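Local coordinates for periplasmic branched-chain amino acid-binding protein (Burkholderia mallei, PDB 3I09), which probably binds branched-chain amino acids or related small ligands in the periplasm and delivers them to an ABC transporter for uptake, at residues A[8-13]-A[50-55]. Sequence-based numbering, arbitrary orientation. Where two conformers were deposited one is given.
Sequences GFITDM and ADHQNK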
loop_
_atom_site.group_PDB
_atom_site.type_symbol
_atom_site.label_atom_id
_atom_site.label_comp_id
_atom_site.label_asym_id
_atom_site.label_seq_id
_atom_site.Cartn_x
_atom_site.Cartn_y
_atom_site.Cartn_z
ATOM N N GLY A 8 13.133 -0.163 -12.647
ATOM C CA GLY A 8 12.636 1.202 -12.651
ATOM C C GLY A 8 11.584 1.361 -11.568
ATOM O O GLY A 8 10.761 0.475 -11.375
ATOM N N PHE A 9 11.641 2.477 -10.852
ATOM C CA PHE A 9 10.749 2.764 -9.763
ATOM C C PHE A 9 10.057 4.085 -10.051
ATOM O O PHE A 9 10.723 5.098 -10.263
ATOM C CB PHE A 9 11.551 2.858 -8.470
ATOM C CG PHE A 9 10.734 3.183 -7.228
ATOM C CD1 PHE A 9 9.590 2.482 -6.918
ATOM C CD2 PHE A 9 11.164 4.175 -6.347
ATOM C CE1 PHE A 9 8.855 2.769 -5.719
ATOM C CE2 PHE A 9 10.460 4.471 -5.194
ATOM C CZ PHE A 9 9.343 3.758 -4.857
ATOM N N ILE A 10 8.736 4.053 -10.031
ATOM C CA ILE A 10 7.924 5.259 -10.293
ATOM C C ILE A 10 6.931 5.468 -9.171
ATOM O O ILE A 10 6.087 4.597 -8.870
ATOM C CB ILE A 10 7.182 5.203 -11.630
ATOM C CG1 ILE A 10 8.128 4.893 -12.775
ATOM C CG2 ILE A 10 6.444 6.569 -11.841
ATOM C CD1 ILE A 10 7.433 4.789 -14.158
ATOM N N THR A 11 7.039 6.608 -8.508
ATOM C CA THR A 11 6.228 6.896 -7.343
ATOM C C THR A 11 6.093 8.386 -7.155
ATOM O O THR A 11 6.652 9.176 -7.929
ATOM C CB THR A 11 6.820 6.223 -6.046
ATOM O OG1 THR A 11 5.795 6.154 -5.037
ATOM C CG2 THR A 11 8.054 6.988 -5.506
ATOM N N ASP A 12 5.274 8.787 -6.201
ATOM C CA ASP A 12 5.155 10.219 -5.850
ATOM C C ASP A 12 6.374 10.595 -4.982
ATOM O O ASP A 12 6.494 10.136 -3.839
ATOM C CB ASP A 12 3.884 10.470 -5.050
ATOM C CG ASP A 12 3.772 11.901 -4.531
ATOM O OD1 ASP A 12 4.519 12.757 -5.020
ATOM O OD2 ASP A 12 2.917 12.159 -3.639
HETATM N N MSE A 13 7.258 11.423 -5.522
HETATM C CA MSE A 13 8.429 11.852 -4.748
HETATM C C MSE A 13 8.305 13.273 -4.234
HETATM O O MSE A 13 9.203 13.762 -3.547
HETATM C CB MSE A 13 9.705 11.672 -5.563
HETATM C CG MSE A 13 10.090 10.230 -5.683
HETATM SE SE MSE A 13 11.575 10.006 -6.894
HETATM C CE MSE A 13 12.991 10.704 -5.785
ATOM N N ALA A 50 11.606 7.735 -11.312
ATOM C CA ALA A 50 10.923 8.934 -11.760
ATOM C C ALA A 50 9.863 9.317 -10.754
ATOM O O ALA A 50 9.299 8.451 -10.079
ATOM C CB ALA A 50 10.297 8.713 -13.157
ATOM N N ASP A 51 9.612 10.621 -10.655
ATOM C CA ASP A 51 8.518 11.163 -9.834
ATOM C C ASP A 51 7.320 11.306 -10.756
ATOM O O ASP A 51 7.375 12.092 -11.731
ATOM C CB ASP A 51 8.918 12.563 -9.343
ATOM C CG ASP A 51 7.866 13.226 -8.478
ATOM O OD1 ASP A 51 6.782 12.645 -8.209
ATOM O OD2 ASP A 51 8.132 14.374 -8.036
ATOM N N HIS A 52 6.248 10.565 -10.498
ATOM C CA HIS A 52 5.037 10.718 -11.338
ATOM C C HIS A 52 4.185 11.926 -11.022
ATOM O O HIS A 52 3.246 12.211 -11.764
ATOM C CB HIS A 52 4.172 9.448 -11.415
ATOM C CG HIS A 52 3.661 8.915 -10.112
ATOM N ND1 HIS A 52 3.064 9.686 -9.135
ATOM C CD2 HIS A 52 3.541 7.629 -9.697
ATOM C CE1 HIS A 52 2.623 8.903 -8.169
ATOM N NE2 HIS A 52 2.915 7.648 -8.478
ATOM N N GLN A 53 4.501 12.601 -9.927
ATOM C CA GLN A 53 3.787 13.817 -9.535
ATOM C C GLN A 53 2.281 13.559 -9.401
ATOM O O GLN A 53 1.476 14.455 -9.591
ATOM C CB GLN A 53 4.054 14.929 -10.561
ATOM C CG GLN A 53 5.532 15.060 -10.961
ATOM C CD GLN A 53 5.850 16.357 -11.658
ATOM O OE1 GLN A 53 5.378 17.436 -11.255
ATOM N NE2 GLN A 53 6.669 16.275 -12.695
ATOM N N ASN A 54 1.900 12.338 -9.054
ATOM C CA ASN A 54 0.475 11.961 -8.980
ATOM C C ASN A 54 -0.319 12.170 -10.270
ATOM O O ASN A 54 -1.519 12.462 -10.231
ATOM C CB ASN A 54 -0.193 12.609 -7.775
ATOM C CG ASN A 54 0.357 12.063 -6.504
ATOM O OD1 ASN A 54 0.304 10.853 -6.294
ATOM N ND2 ASN A 54 0.918 12.948 -5.641
ATOM N N LYS A 55 0.369 11.938 -11.395
ATOM C CA LYS A 55 -0.216 12.008 -12.719
ATOM C C LYS A 55 -0.103 10.650 -13.399
ATOM O O LYS A 55 1.014 10.172 -13.706
ATOM C CB LYS A 55 0.521 13.047 -13.573
ATOM C CG LYS A 55 0.469 14.485 -13.038
ATOM C CD LYS A 55 -0.896 15.047 -12.819
ATOM C CE LYS A 55 -0.772 16.538 -12.392
ATOM N NZ LYS A 55 -2.081 17.103 -12.030
#
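The imidazole of His52 lies against the peptide joining Thr11 to Asp12, with Thr11 C 3.5 Å above the ring centre and Asp12 N over the same face nearer the rim. His52 CG sits between its backbone N and carbonyl carbon (chi1 58°), which brings the ring over that peptide, and both ring nitrogens are held: ND1 accepts from Asn54 N, while NE2 bonds to Thr79 O. Asp51 OD1 is gripped from opposite faces of its carboxylate plane, by Met13 N at 3.0 Å in a nearly straight bond (172°) and by Gln53 N, which closes an Asx turn. The Asp12 carboxylate runs beside that of Asp51, the planes 20° apart. Asn54 ND2 comes down on Asp12 OD2 from above its plane, 2.9 Å away. Tyr17 N also binds this oxygen, Ser14 N and Gly15 N bind Asp12 OD1, and Ser14 OG bonds to Asp51 OD2, contacts that may help to offset the neighbouring negative charges. The hydrogen bond from Ala50 N to Phe9 O pairs the parallel strands 5-11 and 43-51, and that from His52 N to Thr11 O continues the pairing just past the second. Their C-terminal ends lead into loops facing the interdomain cleft, which holds the acetoacetate pocket of this type I periplasmic binding protein.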